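Local coordinates for protein beta-galactosidase (Geobacillus stearothermophilus, PDB 4OIF) that probably hydrolyses terminal non-reducing beta-D-galactose residues from beta-D-galactosides, as a zinc-binding homotrimeric enzyme of glycoside hydrolase family 42, at residues E523-M527 and T582-Y586; A591-G595 and F606-L610. The contacts are given in a common frame with arbitrary orientation. Residues are numbered along the deposited sequence.

Both contacts belong to the trimerisation domain, which has a mixed beta-sheet with helices on its faces. Their centres are about 12 Å apart. Along the chain both segments of contact 1 come before those of contact 2. Strands 579-586 and 589-594 follow each other and pair antiparallel in the sheet. Thr582 O lies 2.9 Å from Tyr593 N, and Asn584 O lies 2.9 Å from Ala591 N, both probable hydrogen bonds. Helix 519-525 and helix 600-613 pack on opposite faces of this strand pair. Phe525 and Met527 of contact 1 reach Tyr592 and Tyr593 of contact 2. The strand pair is thus held between two helices, within one subunit and away from the zinc site.

Contact 1 of 2, residues E523-M527 and T582-Y586; sequences EMFGM and TSNQY
The Tyr586 ring lies over the backbone of Met524, and its face receives Met524 CA in a CH-pi contact, 4.0 Å from the ring centroid and 18° off the normal. This is a helix C-terminus packed on a beta-strand in the alpha/beta trimerisation domain. Residues 523-525 end helix 519-525. Gly526 then leaves helical geometry with positive phi (61/28), and Met527 is extended. Residues 582-586 are extended too, with Thr582, Asn584 and Tyr586 directing their CA-to-CB bonds toward the helix end. Met524 CA is 5.8 Å from Tyr586 CA, and Phe525 CA is 5.4 Å from Asn584 CA. Asn584 (chi1 t) donates from ND2 to Met524 O at 2.7 Å, which satisfies a carbonyl at the helix end. Glycine suits position 526, because an ideal CB would clash with Asn584 OD1. The CA-to-CB bond of Phe525 points away from 582-586, and its ring packs on Ala591, Leu497 and Met499. Met524 CG meets Tyr586 CE2 at 3.9 Å, and both side chains also touch helix 481-492. Met527 CG sits 3.4 Å from Thr582 OG1. Water 1 links the segments: it donates to Phe525 O at 2.9 Å and accepts from Thr582 OG1 at 2.7 Å.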
loop_
_atom_site.group_PDB
_atom_site.type_symbol
_atom_site.label_atom_id
_atom_site.label_comp_id
_atom_site.label_asym_id
_atom_site.label_seq_id
_atom_site.Cartn_x
_atom_site.Cartn_y
_atom_site.Cartn_z
ATOM N N GLU A 523 -27.330 12.585 -34.423
ATOM C CA GLU A 523 -28.092 13.647 -35.062
ATOM C C GLU A 523 -27.838 14.988 -34.394
ATOM O O GLU A 523 -27.562 15.983 -35.064
ATOM C CB GLU A 523 -29.586 13.323 -35.029
ATOM C CG GLU A 523 -30.073 12.445 -36.166
ATOM C CD GLU A 523 -31.500 11.957 -35.947
ATOM O OE1 GLU A 523 -32.163 12.447 -35.003
ATOM O OE2 GLU A 523 -31.956 11.076 -36.709
ATOM N N MET A 524 -27.947 15.008 -33.070
ATOM C CA MET A 524 -27.768 16.230 -32.297
ATOM C C MET A 524 -26.431 16.893 -32.585
ATOM O O MET A 524 -26.377 18.072 -32.942
ATOM C CB MET A 524 -27.887 15.934 -30.800
ATOM C CG MET A 524 -29.286 15.585 -30.350
ATOM S SD MET A 524 -29.305 14.770 -28.749
ATOM C CE MET A 524 -28.579 16.082 -27.766
ATOM N N PHE A 525 -25.357 16.123 -32.437
ATOM C CA PHE A 525 -24.005 16.660 -32.517
ATOM C C PHE A 525 -23.464 16.685 -33.946
ATOM O O PHE A 525 -22.419 17.274 -34.205
ATOM C CB PHE A 525 -23.069 15.849 -31.612
ATOM C CG PHE A 525 -23.329 16.045 -30.145
ATOM C CD1 PHE A 525 -22.699 17.076 -29.446
ATOM C CD2 PHE A 525 -24.214 15.215 -29.466
ATOM C CE1 PHE A 525 -22.943 17.276 -28.091
ATOM C CE2 PHE A 525 -24.457 15.401 -28.108
ATOM C CZ PHE A 525 -23.823 16.438 -27.418
ATOM N N GLY A 526 -24.167 16.036 -34.870
ATOM C CA GLY A 526 -23.725 16.002 -36.255
ATOM C C GLY A 526 -22.369 15.341 -36.430
ATOM O O GLY A 526 -21.627 15.651 -37.351
ATOM N N MET A 527 -22.053 14.423 -35.530
ATOM C CA MET A 527 -20.817 13.659 -35.587
ATOM C C MET A 527 -20.984 12.402 -34.730
ATOM O O MET A 527 -22.056 12.180 -34.155
ATOM C CB MET A 527 -19.614 14.502 -35.116
ATOM C CG MET A 527 -19.840 15.327 -33.859
ATOM S SD MET A 527 -20.010 14.368 -32.329
ATOM C CE MET A 527 -18.391 13.632 -32.128
ATOM N N THR A 582 -16.079 20.082 -32.166
ATOM C CA THR A 582 -17.139 20.261 -33.161
ATOM C C THR A 582 -18.344 21.033 -32.618
ATOM O O THR A 582 -18.606 21.036 -31.414
ATOM C CB THR A 582 -17.653 18.905 -33.708
ATOM O OG1 THR A 582 -18.390 18.219 -32.688
ATOM C CG2 THR A 582 -16.511 18.036 -34.160
ATOM N N SER A 583 -19.072 21.683 -33.524
ATOM C CA SER A 583 -20.325 22.362 -33.194
ATOM C C SER A 583 -21.379 22.002 -34.220
ATOM O O SER A 583 -21.067 21.745 -35.378
ATOM C CB SER A 583 -20.152 23.885 -33.151
ATOM O OG SER A 583 -20.005 24.410 -34.458
ATOM N N ASN A 584 -22.634 22.011 -33.804
ATOM C CA ASN A 584 -23.689 21.615 -34.706
ATOM C C ASN A 584 -25.050 22.199 -34.342
ATOM O O ASN A 584 -25.525 22.048 -33.220
ATOM C CB ASN A 584 -23.761 20.097 -34.743
ATOM C CG ASN A 584 -24.663 19.596 -35.820
ATOM O OD1 ASN A 584 -24.406 19.815 -37.001
ATOM N ND2 ASN A 584 -25.717 18.895 -35.430
ATOM N N GLN A 585 -25.683 22.866 -35.299
ATOM C CA GLN A 585 -27.001 23.417 -35.046
ATOM C C GLN A 585 -28.002 22.302 -35.202
ATOM O O GLN A 585 -27.901 21.490 -36.119
ATOM C CB GLN A 585 -27.308 24.576 -35.988
ATOM C CG GLN A 585 -26.164 25.570 -36.088
ATOM C CD GLN A 585 -26.519 26.776 -36.915
ATOM O OE1 GLN A 585 -27.511 26.771 -37.642
ATOM N NE2 GLN A 585 -25.710 27.824 -36.815
ATOM N N TYR A 586 -28.959 22.250 -34.290
ATOM C CA TYR A 586 -29.933 21.183 -34.298
ATOM C C TYR A 586 -31.254 21.744 -33.828
ATOM O O TYR A 586 -31.382 22.156 -32.673
ATOM C CB TYR A 586 -29.464 20.022 -33.411
ATOM C CG TYR A 586 -30.437 18.872 -33.327
ATOM C CD1 TYR A 586 -30.541 17.951 -34.352
ATOM C CD2 TYR A 586 -31.243 18.706 -32.214
ATOM C CE1 TYR A 586 -31.431 16.897 -34.279
ATOM C CE2 TYR A 586 -32.135 17.659 -32.127
ATOM C CZ TYR A 586 -32.227 16.758 -33.164
ATOM O OH TYR A 586 -33.126 15.716 -33.079
HETATM O O HOH W 1 -20.963 19.008 -32.376
#

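Contact 2 of 2, residues A591-G595 and F606-L610; sequences AYYIG and FYQEL
This is an apolar helix-on-sheet contact within the trimerisation domain, between strand 589-594 and helix 600-613. The strand and the helix are close in sequence. The axes of the short segments 591-594 and 606-610 approach to 12.4 Å and run nearly antiparallel, at 173°. Side chains therefore fill the space between the backbones; the nearest CA atoms, of Ile594 and Phe606, are 9.8 Å apart. Residues 591-594 are extended, with the CA-to-CB bonds of Tyr592 and Ile594 toward the helix and that of Tyr593 away from it. Residues 606-610 are helical, with Leu610 N hydrogen-bonded to Phe606 O at 3.0 Å. Phe606 (chi1 t) enters between Tyr592 and Ile594. Its edge faces the Tyr592 ring in an offset edge-to-face pair, with centroids 5.4 Å apart and planes at 87°. Phe606 CZ is 3.4 Å from Tyr592 CD2. Ile594 (chi1 m, chi2 t) places CD1 over the Phe606 face, 4.2 Å from the centroid and 17° off the normal. One turn on, Leu610 CD2 lies 3.7 Å from Tyr592 CZ. Leu610 and Tyr607 also reach Val498 on the neighbouring strand 496-500. Tyr592 OH is hydrogen-bonded to Gln590 and Tyr607 OH to His445. Ring and aliphatic contacts therefore join helix and strand in this buried interface, while the hydroxyls of Tyr592 and Tyr607 find their polar partners outside it.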
loop_
_atom_site.group_PDB
_atom_site.type_symbol
_atom_site.label_atom_id
_atom_site.label_comp_id
_atom_site.label_asym_id
_atom_site.label_seq_id
_atom_site.Cartn_x
_atom_site.Cartn_y
_atom_site.Cartn_z
ATOM N N ALA A 591 -25.247 21.959 -30.381
ATOM C CA ALA A 591 -24.555 20.915 -29.646
ATOM C C ALA A 591 -23.073 20.912 -30.001
ATOM O O ALA A 591 -22.692 20.788 -31.165
ATOM C CB ALA A 591 -25.192 19.552 -29.923
ATOM N N TYR A 592 -22.248 21.075 -28.976
ATOM C CA TYR A 592 -20.799 21.054 -29.097
ATOM C C TYR A 592 -20.196 19.765 -28.515
ATOM O O TYR A 592 -20.605 19.300 -27.447
ATOM C CB TYR A 592 -20.185 22.245 -28.364
ATOM C CG TYR A 592 -20.554 23.597 -28.905
ATOM C CD1 TYR A 592 -21.812 24.135 -28.679
ATOM C CD2 TYR A 592 -19.629 24.357 -29.611
ATOM C CE1 TYR A 592 -22.151 25.378 -29.163
ATOM C CE2 TYR A 592 -19.955 25.607 -30.086
ATOM C CZ TYR A 592 -21.219 26.111 -29.860
ATOM O OH TYR A 592 -21.559 27.351 -30.334
ATOM N N TYR A 593 -19.197 19.215 -29.199
ATOM C CA TYR A 593 -18.474 18.063 -28.685
ATOM C C TYR A 593 -17.004 18.403 -28.534
ATOM O O TYR A 593 -16.367 18.870 -29.486
ATOM C CB TYR A 593 -18.653 16.859 -29.611
ATOM C CG TYR A 593 -18.153 15.549 -29.040
ATOM C CD1 TYR A 593 -16.887 15.061 -29.368
ATOM C CD2 TYR A 593 -18.955 14.782 -28.189
ATOM C CE1 TYR A 593 -16.428 13.841 -28.855
ATOM C CE2 TYR A 593 -18.502 13.563 -27.662
ATOM C CZ TYR A 593 -17.239 13.099 -28.001
ATOM O OH TYR A 593 -16.785 11.900 -27.492
ATOM N N ILE A 594 -16.469 18.177 -27.338
ATOM C CA ILE A 594 -15.049 18.395 -27.096
ATOM C C ILE A 594 -14.332 17.055 -26.985
ATOM O O ILE A 594 -14.520 16.330 -26.004
ATOM C CB ILE A 594 -14.799 19.212 -25.817
ATOM C CG1 ILE A 594 -15.422 20.608 -25.934
ATOM C CG2 ILE A 594 -13.317 19.313 -25.581
ATOM C CD1 ILE A 594 -15.572 21.334 -24.626
ATOM N N GLY A 595 -13.512 16.723 -27.983
ATOM C CA GLY A 595 -12.988 15.366 -28.110
ATOM C C GLY A 595 -11.837 14.964 -27.198
ATOM O O GLY A 595 -11.593 13.774 -26.972
ATOM N N PHE A 606 -13.122 28.722 -25.174
ATOM C CA PHE A 606 -14.306 28.040 -25.684
ATOM C C PHE A 606 -15.577 28.584 -25.027
ATOM O O PHE A 606 -16.557 29.026 -25.687
ATOM C CB PHE A 606 -14.165 26.523 -25.438
ATOM C CG PHE A 606 -15.304 25.710 -25.975
ATOM C CD1 PHE A 606 -15.296 25.262 -27.287
ATOM C CD2 PHE A 606 -16.395 25.407 -25.176
ATOM C CE1 PHE A 606 -16.367 24.520 -27.792
ATOM C CE2 PHE A 606 -17.458 24.677 -25.679
ATOM C CZ PHE A 606 -17.440 24.235 -26.993
ATOM N N TYR A 607 -15.546 28.559 -23.702
ATOM C CA TYR A 607 -16.704 28.983 -22.944
ATOM C C TYR A 607 -16.853 30.497 -22.961
ATOM O O TYR A 607 -17.945 31.004 -22.747
ATOM C CB TYR A 607 -16.635 28.453 -21.513
ATOM C CG TYR A 607 -17.001 26.988 -21.428
ATOM C CD1 TYR A 607 -18.242 26.540 -21.866
ATOM C CD2 TYR A 607 -16.110 26.055 -20.925
ATOM C CE1 TYR A 607 -18.585 25.204 -21.803
ATOM C CE2 TYR A 607 -16.444 24.713 -20.861
ATOM C CZ TYR A 607 -17.681 24.298 -21.293
ATOM O OH TYR A 607 -18.011 22.971 -21.221
ATOM N N GLN A 608 -15.774 31.218 -23.242
ATOM C CA GLN A 608 -15.875 32.662 -23.371
ATOM C C GLN A 608 -16.739 32.952 -24.564
ATOM O O GLN A 608 -17.662 33.790 -24.503
ATOM C CB GLN A 608 -14.512 33.322 -23.549
ATOM C CG GLN A 608 -14.574 34.834 -23.433
ATOM C CD GLN A 608 -15.063 35.282 -22.059
ATOM O OE1 GLN A 608 -14.782 34.635 -21.043
ATOM N NE2 GLN A 608 -15.807 36.386 -22.022
ATOM N N GLU A 609 -16.438 32.241 -25.651
ATOM C CA GLU A 609 -17.256 32.363 -26.851
ATOM C C GLU A 609 -18.697 31.998 -26.573
ATOM O O GLU A 609 -19.609 32.679 -27.048
ATOM C CB GLU A 609 -16.718 31.500 -27.980
ATOM C CG GLU A 609 -15.482 32.074 -28.618
ATOM C CD GLU A 609 -15.587 32.095 -30.117
ATOM O OE1 GLU A 609 -16.643 31.669 -30.632
ATOM O OE2 GLU A 609 -14.614 32.525 -30.774
ATOM N N LEU A 610 -18.919 30.935 -25.807
ATOM C CA LEU A 610 -20.319 30.619 -25.486
ATOM C C LEU A 610 -20.999 31.704 -24.620
ATOM O O LEU A 610 -22.206 31.914 -24.724
ATOM C CB LEU A 610 -20.423 29.256 -24.801
ATOM C CG LEU A 610 -20.385 28.097 -25.801
ATOM C CD1 LEU A 610 -20.443 26.738 -25.099
ATOM C CD2 LEU A 610 -21.519 28.225 -26.821
#